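Local coordinates for protein ethylbenzene dehydrogenase alpha-subunit (Aromatoleum aromaticum, PDB 2IVF) that forms the molybdenum-bearing subunit of a molybdopterin-family enzyme, holding the ligands MGD and MD1, a molybdenum atom and an iron/sulfur cluster, at residues M210-S214 with I592-P596; L331-M337 with I396-F402; M494-A499 with E742-I746; R612-A618 with P931-I937. All blocks are in the same frame, centred on the assembly; numbering follows the deposited sequence.

Interactions 1, 2 and 4 are buried, while interaction 3 is only partly so and reaches solvent at Ala499. Interaction 2 is the one built on strand pairing, and all five hydrogen bonds across it run backbone to backbone; its centre lies about 44 Å from those of interactions 1 and 4. The other three depend on polar side chains: an arginine reaching just past a helix in interaction 1, a glutamate gripping a loop in interaction 3, and a serine in interaction 4, whose two segments also line the MD1 pocket. Helix 197-210 links two of them, since it runs into the loop of interaction 1 and its Ser197 and Ile198 touch Met743 of interaction 3.

Interaction 1: M210-S214 with I592-P596; sequences MDGVS and IRPAP
A cis peptide bond joins Arg593 to Pro594 and sets the course of 592-596, an irregular loop with no helix or strand. Arg593 itself is extended (phi/psi -135/146), and its side chain, with chi1 m, chi2 t and chi3 p, reaches across so that NH2 donates to Asp211 O at 2.9 Å, near the plane of the guanidinium. Asp211 OD1 lies 3.6 Å from Arg593 NH2, a long salt bridge; the carboxylate's stronger partner is His713, through OD2, while Arg593 NE is paired with Asp184. The acceptor carbonyl belongs to the residue just past helix 197-210, where Asp211, with positive phi (53/42), is the C-prime residue of a Schellman motif, in which Gly212 N bonds to Thr207 O and Asp211 N to Tyr208 O. From Gly212 on, the chain is extended. Val213 (-108/128, chi1 t) points at the other loop, its CA 6.5 Å from that of Arg593. Val213 CG2 sits over one face of the guanidinium, 3.9 Å from Arg593 NH2, and Val213 CG1 packs 3.9 Å from Pro594 CD and 3.7 Å from Arg593 O. The backbone of Val213 also bonds to Phe186 and Leu188, placing the contact beside strand 186-188.

Interaction 2: L331-M337 with I396-F402; sequences LPLLVRM and IQVRTVF
Strands 334-336 and 396-400 run antiparallel, their axes 4.3 Å apart at 142°. Ile396 puts CD1 3.4 Å from Arg336 NE, whose guanidinium also pairs with Asp338. Gln397 O accepts from Met337 N (3.0 Å). Val398 opposes Arg336 in a non-hydrogen-bonded pair, CA-CA 4.6 Å, and its CG2 meets Leu334 CD1 at 4.0 Å. Arg399 and Val335 form the hydrogen-bonded pair: Val335 N to Arg399 O 2.8 Å, Arg399 N to Val335 O 3.0 Å. Met337 SD lies over one face of the Arg399 guanidinium. Thr400, non-hydrogen-bonded opposite Leu334, is the N-cap of helix 401-408; its OG1 (chi1 p) accepts from Glu403 N and also bonds Leu382 O. Val401 N then donates to Leu333 O (3.0 Å), and its CG2 packs 3.7 Å from Val335 CG2. Phe402 N reaches Leu331 O (2.9 Å), and Leu331 CD1 lies at the edge of the Phe402 ring, 3.7 Å from Phe402 CD1. In this three-stranded antiparallel sheet 395-400 is central, between 334-336 and 385-389, and leads directly into helix 401-408.

Interaction 3: M494-A499 with E742-I746; sequences MSKPTA and EMVDI
Both polar hydrogens of Thr498 go to one carboxylate oxygen: Thr498 N and Thr498 OG1 each donate to Glu742 OE2 at 2.8 Å, the backbone bond nearly straight at 169°. Thr498 has chi1 m and points toward the helix; Glu742, with chi1 t and chi2 p, leaves its CB sideways but brings its end in to the loop. Glu742 OE1 accepts from a water at 2.7 Å. That water also donates to Asp745 OD2 (2.6 Å) and accepts from Ala499 N (2.9 Å), so it ties the loop to two acids one helical turn apart. Asp745 has a further partner in Arg748, through OD1. Around this polar centre the packing is light. Pro497 CB lies 3.6 Å from Glu742 OE1, Thr498 OG1 is 3.3 Å from Ile746 CG1, and Met494 CE meets Ile746 CD1 at 3.9 Å. In CA register, Pro497 faces Glu742 at 6.9 Å and Thr498 faces Ile746 at 6.3 Å. Segment 742-746 is regular helix, with Ile746 N bonded to Glu742 O at 2.8 Å. The connection between helices 486-493 and 504-520 packs on helix 736-749 and is held there by Glu742 and, through the water, by Asp745.

Interaction 4: R612-A618 with P931-I937; sequences RRKRSGA and PYDILLI. With MD1 (phosphoric acid 4-(2-amino-4-oxo-3,4,5,6,-tetrahydro-pteridin-6-yl)-2-hydroxy-3,4-dimercapto-but-3-en-yl ester guanylate ester), chain N.
Segment 612-618 leaves helix 610-613 at Lys614, runs extended through Arg615, and turns at Ser616 (phi/psi 58/10), the N-cap position of helix 617-625. Segment 931-937 holds a 3-10 turn at 932-934 and ends with Ile937 at positive phi (70/-54). Their CA atoms come closest at Ser616 and Ile934, 3.9 Å apart. Ser616 N donates to Asp933 O (2.7 Å); Ser616 OG (chi1 m) donates to Ile934 O (2.7 Å) and accepts from Ile937 N (2.9 Å). Ala618 CB packs 3.4 Å from Pro931 CD. Water 2 bridges Arg612 NH2 (2.7 Å) and Asp933 OD2 (2.6 Å). Both segments line the MD1 pocket. Arg612 NH1 donates to MD1 O2A (2.9 Å) and Arg612 NH2 to MD1 O11 (2.9 Å), while Arg613 NH2 donates to MD1 O1B (2.9 Å). MD1 N16 donates to Tyr932 OH at 2.9 Å and weakly to Asp933 OD2 at 3.0 Å. The Arg615 guanidinium lays one face against MD1 N8 and pairs with Asp966. Thus the link between helices 610-613 and 617-625 meets the loop after strand 915-917, where Tyr932 and Leu936 touch Ile845 of strand 843-846 in the C-terminal barrel.

Interaction 1: M210-S214 with I592-P596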
# COMPACT_ATOMS: atom_id res chain seq x y z
N MET A 210 20.95 -21.24 20.88
CA MET A 210 20.19 -22.14 21.76
C MET A 210 19.89 -23.48 21.11
O MET A 210 19.38 -24.42 21.77
CB MET A 210 18.88 -21.47 22.18
CG MET A 210 19.09 -20.27 23.03
SD MET A 210 17.58 -19.73 23.85
CE MET A 210 16.52 -19.35 22.55
N ASP A 211 20.24 -23.57 19.83
CA ASP A 211 19.84 -24.67 18.94
C ASP A 211 18.32 -24.88 18.96
O ASP A 211 17.84 -26.01 19.05
CB ASP A 211 20.59 -25.96 19.30
CG ASP A 211 20.35 -27.05 18.28
OD1 ASP A 211 20.27 -26.72 17.09
OD2 ASP A 211 20.18 -28.22 18.68
N GLY A 212 17.59 -23.77 18.93
CA GLY A 212 16.13 -23.81 18.82
C GLY A 212 15.74 -24.10 17.39
O GLY A 212 16.60 -24.29 16.53
N VAL A 213 14.44 -24.13 17.13
CA VAL A 213 13.89 -24.52 15.85
C VAL A 213 13.37 -23.26 15.20
O VAL A 213 12.66 -22.49 15.84
CB VAL A 213 12.74 -25.53 16.00
CG1 VAL A 213 12.24 -25.92 14.61
CG2 VAL A 213 13.21 -26.75 16.81
N SER A 214 13.79 -23.01 13.96
CA SER A 214 13.33 -21.83 13.22
C SER A 214 12.73 -22.24 11.86
O SER A 214 13.45 -22.35 10.86
CB SER A 214 14.43 -20.80 13.01
OG SER A 214 15.31 -20.67 14.13
N ILE A 592 13.05 -32.48 10.20
CA ILE A 592 11.79 -32.71 10.89
C ILE A 592 11.91 -32.34 12.38
O ILE A 592 12.07 -33.18 13.21
CB ILE A 592 11.32 -34.14 10.68
CG1 ILE A 592 11.04 -34.34 9.18
CG2 ILE A 592 10.04 -34.41 11.53
CD1 ILE A 592 11.07 -35.74 8.71
N ARG A 593 11.82 -31.05 12.66
CA ARG A 593 11.99 -30.49 14.00
C ARG A 593 10.88 -29.47 14.24
O ARG A 593 10.43 -28.83 13.27
CB ARG A 593 13.34 -29.76 14.14
CG ARG A 593 14.55 -30.62 13.90
CD ARG A 593 15.85 -29.87 14.14
NE ARG A 593 16.02 -29.40 15.53
CZ ARG A 593 16.76 -28.35 15.88
NH1 ARG A 593 17.45 -27.66 14.97
NH2 ARG A 593 16.85 -27.98 17.15
N PRO A 594 10.39 -29.37 15.49
CA PRO A 594 10.74 -30.29 16.58
C PRO A 594 10.41 -31.72 16.22
O PRO A 594 9.47 -31.97 15.51
CB PRO A 594 9.84 -29.86 17.75
CG PRO A 594 9.25 -28.58 17.40
CD PRO A 594 9.44 -28.33 15.93
N ALA A 595 11.20 -32.66 16.73
CA ALA A 595 10.95 -34.06 16.44
C ALA A 595 9.49 -34.36 16.85
O ALA A 595 8.96 -33.77 17.80
CB ALA A 595 11.94 -34.94 17.21
N PRO A 596 8.81 -35.26 16.11
CA PRO A 596 7.43 -35.67 16.46
C PRO A 596 7.19 -36.11 17.90
O PRO A 596 6.08 -36.00 18.38
CB PRO A 596 7.17 -36.81 15.47
CG PRO A 596 7.89 -36.31 14.24
CD PRO A 596 9.22 -35.89 14.84

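Interaction 2: L331-M337 with I396-F402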
# COMPACT_ATOMS: atom_id res chain seq x y z
N LEU A 331 15.75 -29.57 -24.20
CA LEU A 331 14.89 -29.90 -25.33
C LEU A 331 15.54 -30.83 -26.37
O LEU A 331 14.87 -31.67 -26.95
CB LEU A 331 14.28 -28.64 -25.99
CG LEU A 331 13.36 -27.73 -25.17
CD1 LEU A 331 12.51 -26.90 -26.13
CD2 LEU A 331 12.51 -28.45 -24.18
N PRO A 332 16.85 -30.67 -26.66
CA PRO A 332 17.47 -31.66 -27.55
C PRO A 332 18.00 -32.95 -26.90
O PRO A 332 18.55 -33.77 -27.60
CB PRO A 332 18.65 -30.89 -28.14
CG PRO A 332 19.05 -30.00 -27.05
CD PRO A 332 17.78 -29.55 -26.38
N LEU A 333 17.86 -33.13 -25.59
CA LEU A 333 18.42 -34.33 -24.97
C LEU A 333 17.49 -35.49 -25.23
O LEU A 333 16.26 -35.32 -25.27
CB LEU A 333 18.65 -34.17 -23.47
CG LEU A 333 19.74 -33.16 -23.08
CD1 LEU A 333 19.85 -33.05 -21.57
CD2 LEU A 333 21.12 -33.53 -23.66
N LEU A 334 18.09 -36.66 -25.41
CA LEU A 334 17.35 -37.86 -25.77
C LEU A 334 16.79 -38.60 -24.57
O LEU A 334 17.44 -38.74 -23.52
CB LEU A 334 18.24 -38.78 -26.56
CG LEU A 334 18.74 -38.29 -27.92
CD1 LEU A 334 19.77 -39.34 -28.43
CD2 LEU A 334 17.57 -38.15 -28.90
N VAL A 335 15.57 -39.08 -24.77
CA VAL A 335 14.80 -39.76 -23.78
C VAL A 335 14.42 -41.10 -24.39
O VAL A 335 14.16 -41.21 -25.58
CB VAL A 335 13.54 -38.94 -23.39
CG1 VAL A 335 12.73 -39.68 -22.36
CG2 VAL A 335 13.95 -37.60 -22.84
N ARG A 336 14.47 -42.13 -23.55
CA ARG A 336 14.18 -43.49 -23.93
C ARG A 336 12.68 -43.65 -24.01
O ARG A 336 11.95 -43.21 -23.11
CB ARG A 336 14.75 -44.45 -22.88
CG ARG A 336 16.27 -44.46 -22.77
CD ARG A 336 16.79 -45.39 -21.69
NE ARG A 336 16.26 -46.74 -21.80
CZ ARG A 336 16.72 -47.80 -21.14
NH1 ARG A 336 17.75 -47.71 -20.31
NH2 ARG A 336 16.13 -48.96 -21.29
N MET A 337 12.19 -44.25 -25.09
CA MET A 337 10.75 -44.47 -25.26
C MET A 337 10.23 -45.66 -24.46
O MET A 337 9.02 -45.81 -24.31
CB MET A 337 10.40 -44.62 -26.74
CG MET A 337 10.56 -43.33 -27.53
SD MET A 337 9.40 -42.10 -27.00
CE MET A 337 10.31 -41.21 -25.72
N ILE A 396 16.58 -49.48 -28.88
CA ILE A 396 15.32 -48.87 -28.49
C ILE A 396 15.14 -47.59 -29.26
O ILE A 396 16.09 -47.04 -29.81
CB ILE A 396 15.28 -48.57 -26.98
CG1 ILE A 396 16.50 -47.72 -26.57
CG2 ILE A 396 15.21 -49.89 -26.20
CD1 ILE A 396 16.47 -47.24 -25.15
N GLN A 397 13.89 -47.14 -29.31
CA GLN A 397 13.55 -45.85 -29.86
C GLN A 397 13.88 -44.80 -28.80
O GLN A 397 13.61 -45.02 -27.61
CB GLN A 397 12.04 -45.75 -30.15
CG GLN A 397 11.54 -46.30 -31.50
CD GLN A 397 10.20 -45.66 -31.88
OE1 GLN A 397 9.94 -44.49 -31.54
NE2 GLN A 397 9.36 -46.41 -32.55
N VAL A 398 14.45 -43.69 -29.23
CA VAL A 398 14.69 -42.55 -28.37
C VAL A 398 14.24 -41.33 -29.14
O VAL A 398 14.25 -41.34 -30.38
CB VAL A 398 16.16 -42.41 -27.96
CG1 VAL A 398 16.62 -43.68 -27.20
CG2 VAL A 398 17.05 -42.15 -29.18
N ARG A 399 13.81 -40.30 -28.41
CA ARG A 399 13.45 -39.05 -29.03
C ARG A 399 13.83 -37.93 -28.09
O ARG A 399 14.01 -38.15 -26.91
CB ARG A 399 11.95 -39.02 -29.34
CG ARG A 399 11.05 -38.82 -28.14
CD ARG A 399 9.58 -38.87 -28.54
NE ARG A 399 8.69 -38.77 -27.38
CZ ARG A 399 7.38 -39.03 -27.40
NH1 ARG A 399 6.76 -39.39 -28.52
NH2 ARG A 399 6.67 -38.93 -26.29
N THR A 400 13.93 -36.74 -28.64
CA THR A 400 14.29 -35.59 -27.86
C THR A 400 13.12 -35.20 -26.97
O THR A 400 11.97 -35.51 -27.28
CB THR A 400 14.63 -34.39 -28.77
OG1 THR A 400 13.48 -34.01 -29.53
CG2 THR A 400 15.78 -34.73 -29.71
N VAL A 401 13.41 -34.50 -25.87
CA VAL A 401 12.39 -33.92 -25.07
C VAL A 401 11.48 -33.09 -25.96
O VAL A 401 10.25 -33.16 -25.84
CB VAL A 401 12.95 -33.03 -23.97
CG1 VAL A 401 11.82 -32.21 -23.32
CG2 VAL A 401 13.73 -33.89 -22.95
N PHE A 402 12.09 -32.30 -26.84
CA PHE A 402 11.35 -31.47 -27.81
C PHE A 402 10.29 -32.25 -28.60
O PHE A 402 9.17 -31.74 -28.81
CB PHE A 402 12.32 -30.81 -28.79
CG PHE A 402 11.67 -29.80 -29.70
CD1 PHE A 402 11.53 -28.49 -29.29
CD2 PHE A 402 11.20 -30.17 -30.96
CE1 PHE A 402 10.94 -27.54 -30.12
CE2 PHE A 402 10.61 -29.21 -31.79
CZ PHE A 402 10.50 -27.91 -31.37

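Interaction 3: M494-A499 with E742-I746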
# COMPACT_ATOMS: atom_id res chain seq x y z
N MET A 494 28.48 -15.39 13.25
CA MET A 494 29.87 -15.23 13.58
C MET A 494 30.07 -15.22 15.08
O MET A 494 29.23 -14.73 15.82
CB MET A 494 30.42 -13.96 12.98
CG MET A 494 30.58 -14.06 11.49
SD MET A 494 31.39 -12.60 10.75
CE MET A 494 30.34 -11.25 11.31
N SER A 495 31.21 -15.73 15.50
CA SER A 495 31.57 -15.72 16.89
C SER A 495 32.32 -14.45 17.29
O SER A 495 32.44 -14.15 18.46
CB SER A 495 32.37 -16.97 17.24
OG SER A 495 33.59 -16.97 16.54
N LYS A 496 32.80 -13.68 16.31
CA LYS A 496 33.53 -12.46 16.59
C LYS A 496 33.39 -11.51 15.42
O LYS A 496 32.91 -11.92 14.36
CB LYS A 496 34.99 -12.80 16.85
CG LYS A 496 35.72 -13.38 15.71
CD LYS A 496 36.98 -14.04 16.21
CE LYS A 496 37.82 -14.50 15.04
NZ LYS A 496 39.20 -14.87 15.46
N PRO A 497 33.76 -10.24 15.61
CA PRO A 497 33.57 -9.32 14.48
C PRO A 497 34.36 -9.67 13.22
O PRO A 497 35.40 -10.31 13.26
CB PRO A 497 34.04 -7.96 15.05
CG PRO A 497 33.92 -8.11 16.53
CD PRO A 497 34.30 -9.53 16.78
N THR A 498 33.84 -9.17 12.11
CA THR A 498 34.50 -9.27 10.80
C THR A 498 35.93 -8.76 10.86
O THR A 498 36.84 -9.42 10.37
CB THR A 498 33.71 -8.41 9.77
OG1 THR A 498 32.39 -8.92 9.62
CG2 THR A 498 34.43 -8.37 8.39
N ALA A 499 36.12 -7.59 11.46
CA ALA A 499 37.45 -7.00 11.62
C ALA A 499 38.39 -7.85 12.46
O ALA A 499 39.58 -7.63 12.47
CB ALA A 499 37.31 -5.63 12.22
N GLU A 742 28.72 -3.23 12.38
CA GLU A 742 29.20 -4.56 12.00
C GLU A 742 28.64 -4.98 10.62
O GLU A 742 29.36 -5.58 9.81
CB GLU A 742 28.82 -5.59 13.05
CG GLU A 742 29.30 -6.98 12.74
CD GLU A 742 30.78 -7.10 12.63
OE1 GLU A 742 31.52 -6.26 13.17
OE2 GLU A 742 31.23 -8.07 11.98
N MET A 743 27.37 -4.69 10.37
CA MET A 743 26.79 -4.99 9.07
C MET A 743 27.47 -4.21 7.97
O MET A 743 27.62 -4.71 6.88
CB MET A 743 25.32 -4.69 9.03
CG MET A 743 24.49 -5.65 9.81
SD MET A 743 22.79 -5.28 9.55
CE MET A 743 22.12 -6.80 10.24
N VAL A 744 27.89 -2.97 8.27
CA VAL A 744 28.61 -2.19 7.25
C VAL A 744 29.94 -2.88 6.96
O VAL A 744 30.33 -3.02 5.82
CB VAL A 744 28.80 -0.73 7.66
CG1 VAL A 744 29.82 -0.05 6.74
CG2 VAL A 744 27.44 -0.01 7.64
N ASP A 745 30.63 -3.34 8.00
CA ASP A 745 31.91 -4.06 7.84
C ASP A 745 31.73 -5.36 7.05
O ASP A 745 32.58 -5.73 6.25
CB ASP A 745 32.51 -4.41 9.19
CG ASP A 745 33.36 -3.28 9.76
OD1 ASP A 745 33.47 -2.20 9.12
OD2 ASP A 745 33.93 -3.51 10.84
N ILE A 746 30.65 -6.05 7.33
CA ILE A 746 30.31 -7.27 6.61
C ILE A 746 30.10 -6.93 5.13
O ILE A 746 30.71 -7.55 4.29
CB ILE A 746 29.03 -7.95 7.17
CG1 ILE A 746 29.28 -8.54 8.57
CG2 ILE A 746 28.49 -8.99 6.14
CD1 ILE A 746 27.99 -8.88 9.32
O HOH W 1 34.01 -5.73 12.28

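Interaction 4: R612-A618 with P931-I937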
# COMPACT_ATOMS: atom_id res chain seq x y z
N ARG A 612 -2.97 -14.52 11.00
CA ARG A 612 -3.34 -14.30 9.57
C ARG A 612 -2.37 -14.95 8.55
O ARG A 612 -2.76 -15.27 7.41
CB ARG A 612 -3.49 -12.82 9.22
CG ARG A 612 -2.31 -11.95 9.56
CD ARG A 612 -2.09 -10.91 8.53
NE ARG A 612 -1.74 -11.50 7.25
CZ ARG A 612 -0.52 -11.57 6.72
NH1 ARG A 612 0.55 -11.10 7.37
NH2 ARG A 612 -0.35 -12.15 5.54
N ARG A 613 -1.11 -15.11 8.92
CA ARG A 613 -0.11 -15.61 7.99
C ARG A 613 -0.28 -17.09 7.71
O ARG A 613 -0.29 -17.49 6.54
CB ARG A 613 1.31 -15.40 8.51
CG ARG A 613 2.34 -15.89 7.48
CD ARG A 613 3.65 -16.29 8.08
NE ARG A 613 4.43 -15.09 8.45
CZ ARG A 613 5.73 -15.13 8.71
NH1 ARG A 613 6.39 -16.27 8.63
NH2 ARG A 613 6.39 -14.03 9.03
N LYS A 614 -0.42 -17.91 8.74
CA LYS A 614 -0.67 -19.34 8.51
C LYS A 614 -2.03 -19.56 7.90
O LYS A 614 -3.04 -19.04 8.37
CB LYS A 614 -0.56 -20.22 9.75
CG LYS A 614 0.82 -20.78 10.03
CD LYS A 614 1.86 -19.69 10.18
CE LYS A 614 3.13 -20.27 10.80
NZ LYS A 614 4.30 -19.33 10.73
N ARG A 615 -2.03 -20.37 6.86
CA ARG A 615 -3.28 -20.76 6.21
C ARG A 615 -4.03 -21.63 7.17
O ARG A 615 -3.49 -22.63 7.69
CB ARG A 615 -3.03 -21.51 4.90
CG ARG A 615 -2.66 -20.61 3.73
CD ARG A 615 -1.41 -19.77 3.98
NE ARG A 615 -1.02 -19.06 2.76
CZ ARG A 615 0.14 -18.42 2.65
NH1 ARG A 615 0.97 -18.40 3.69
NH2 ARG A 615 0.46 -17.82 1.51
N SER A 616 -5.28 -21.25 7.45
CA SER A 616 -6.06 -21.87 8.53
C SER A 616 -5.42 -21.81 9.94
O SER A 616 -5.92 -22.42 10.88
CB SER A 616 -6.44 -23.30 8.13
OG SER A 616 -7.32 -23.32 7.04
N GLY A 617 -4.36 -21.04 10.11
CA GLY A 617 -3.71 -20.88 11.40
C GLY A 617 -4.65 -20.32 12.46
O GLY A 617 -4.56 -20.72 13.62
N ALA A 618 -5.61 -19.48 12.06
CA ALA A 618 -6.59 -18.89 13.00
C ALA A 618 -7.42 -19.96 13.72
O ALA A 618 -7.93 -19.72 14.82
CB ALA A 618 -7.49 -17.81 12.30
N PRO A 931 -10.17 -14.53 10.19
CA PRO A 931 -9.83 -13.88 8.95
C PRO A 931 -10.17 -14.76 7.77
O PRO A 931 -10.44 -15.94 7.93
CB PRO A 931 -8.32 -13.69 9.08
CG PRO A 931 -7.93 -14.96 9.78
CD PRO A 931 -9.01 -15.22 10.78
N TYR A 932 -10.15 -14.23 6.56
CA TYR A 932 -10.40 -15.08 5.41
C TYR A 932 -9.43 -16.26 5.38
O TYR A 932 -9.77 -17.36 4.92
CB TYR A 932 -10.37 -14.28 4.12
CG TYR A 932 -9.19 -14.39 3.22
CD1 TYR A 932 -8.06 -13.55 3.37
CD2 TYR A 932 -9.27 -15.20 2.10
CE1 TYR A 932 -7.00 -13.59 2.46
CE2 TYR A 932 -8.22 -15.26 1.18
CZ TYR A 932 -7.09 -14.46 1.35
OH TYR A 932 -6.09 -14.56 0.43
N ASP A 933 -8.24 -16.04 5.91
CA ASP A 933 -7.20 -17.09 5.94
C ASP A 933 -7.62 -18.36 6.67
O ASP A 933 -7.02 -19.43 6.42
CB ASP A 933 -5.90 -16.53 6.51
CG ASP A 933 -5.56 -15.21 5.93
OD1 ASP A 933 -6.18 -14.22 6.34
OD2 ASP A 933 -4.67 -15.14 5.05
N ILE A 934 -8.61 -18.25 7.56
CA ILE A 934 -9.04 -19.38 8.34
C ILE A 934 -9.45 -20.53 7.41
O ILE A 934 -9.30 -21.70 7.77
CB ILE A 934 -10.20 -19.04 9.31
CG1 ILE A 934 -10.39 -20.12 10.37
CG2 ILE A 934 -11.58 -18.86 8.58
CD1 ILE A 934 -11.30 -19.69 11.48
N LEU A 935 -9.93 -20.21 6.22
CA LEU A 935 -10.47 -21.27 5.32
C LEU A 935 -9.52 -21.74 4.21
O LEU A 935 -9.92 -22.49 3.33
CB LEU A 935 -11.84 -20.87 4.75
CG LEU A 935 -12.01 -19.44 4.22
CD1 LEU A 935 -11.24 -19.34 2.92
CD2 LEU A 935 -13.46 -19.16 4.03
N LEU A 936 -8.25 -21.34 4.32
CA LEU A 936 -7.31 -21.44 3.18
C LEU A 936 -6.45 -22.69 3.16
O LEU A 936 -5.95 -23.03 2.11
CB LEU A 936 -6.46 -20.19 3.05
CG LEU A 936 -7.20 -18.87 2.71
CD1 LEU A 936 -6.14 -17.73 2.64
CD2 LEU A 936 -8.07 -18.89 1.36
N ILE A 937 -6.40 -23.39 4.30
CA ILE A 937 -5.91 -24.77 4.46
C ILE A 937 -4.44 -24.95 4.28
O ILE A 937 -3.83 -25.59 5.12
CB ILE A 937 -6.64 -25.78 3.53
CG1 ILE A 937 -8.17 -25.72 3.72
CG2 ILE A 937 -6.12 -27.19 3.77
CD1 ILE A 937 -8.58 -25.56 5.08
PB MD1 N . 3.93 -11.50 8.63
O3B MD1 N . 3.28 -10.06 8.64
O1B MD1 N . 5.40 -11.31 8.54
O2B MD1 N . 3.30 -12.42 9.61
O3A MD1 N . 3.45 -12.04 7.22
C10 MD1 N . 4.21 -11.85 6.01
C11 MD1 N . 3.29 -12.36 4.91
O11 MD1 N . 2.33 -11.27 4.73
C12 MD1 N . 4.06 -12.55 3.63
S12 MD1 N . 5.60 -11.84 3.39
C13 MD1 N . 3.52 -13.24 2.58
S13 MD1 N . 4.33 -13.42 1.11
C14 MD1 N . 2.20 -13.91 2.65
N15 MD1 N . 1.18 -13.49 1.75
C16 MD1 N . -0.10 -13.98 1.85
C15 MD1 N . -1.00 -13.62 0.86
O14 MD1 N . -0.65 -12.89 -0.11
N17 MD1 N . -2.26 -14.06 1.05
C17 MD1 N . -2.61 -14.88 2.13
N16 MD1 N . -3.87 -15.27 2.20
N18 MD1 N . -1.70 -15.24 3.05
C20 MD1 N . -0.46 -14.81 2.91
N8 MD1 N . 0.47 -15.22 3.80
C7 MD1 N . 1.84 -14.77 3.83
PA MD1 N . 2.49 -9.22 9.76
O1A MD1 N . 2.67 -7.79 9.36
O2A MD1 N . 1.11 -9.73 9.83
O5' MD1 N . 3.22 -9.50 11.13
C5' MD1 N . 4.50 -8.91 11.30
C4' MD1 N . 4.56 -8.20 12.59
O4' MD1 N . 5.82 -7.53 12.54
C1' MD1 N . 5.63 -6.36 13.34
N9 MD1 N . 6.63 -5.31 13.12
C4 MD1 N . 7.61 -5.06 13.99
N3 MD1 N . 7.91 -5.67 15.16
C2 MD1 N . 8.95 -5.26 15.88
N2 MD1 N . 9.27 -5.88 17.05
N1 MD1 N . 9.66 -4.16 15.43
C6 MD1 N . 9.41 -3.50 14.26
O6 MD1 N . 10.15 -2.57 13.92
C5 MD1 N . 8.34 -3.97 13.48
N7 MD1 N . 7.77 -3.60 12.34
C8 MD1 N . 6.75 -4.43 12.13
C2' MD1 N . 4.26 -5.84 12.93
O2' MD1 N . 3.63 -5.01 13.94
C3' MD1 N . 3.47 -7.12 12.61
O3' MD1 N . 2.49 -7.43 13.63
O HOH W 2 -2.81 -13.32 5.41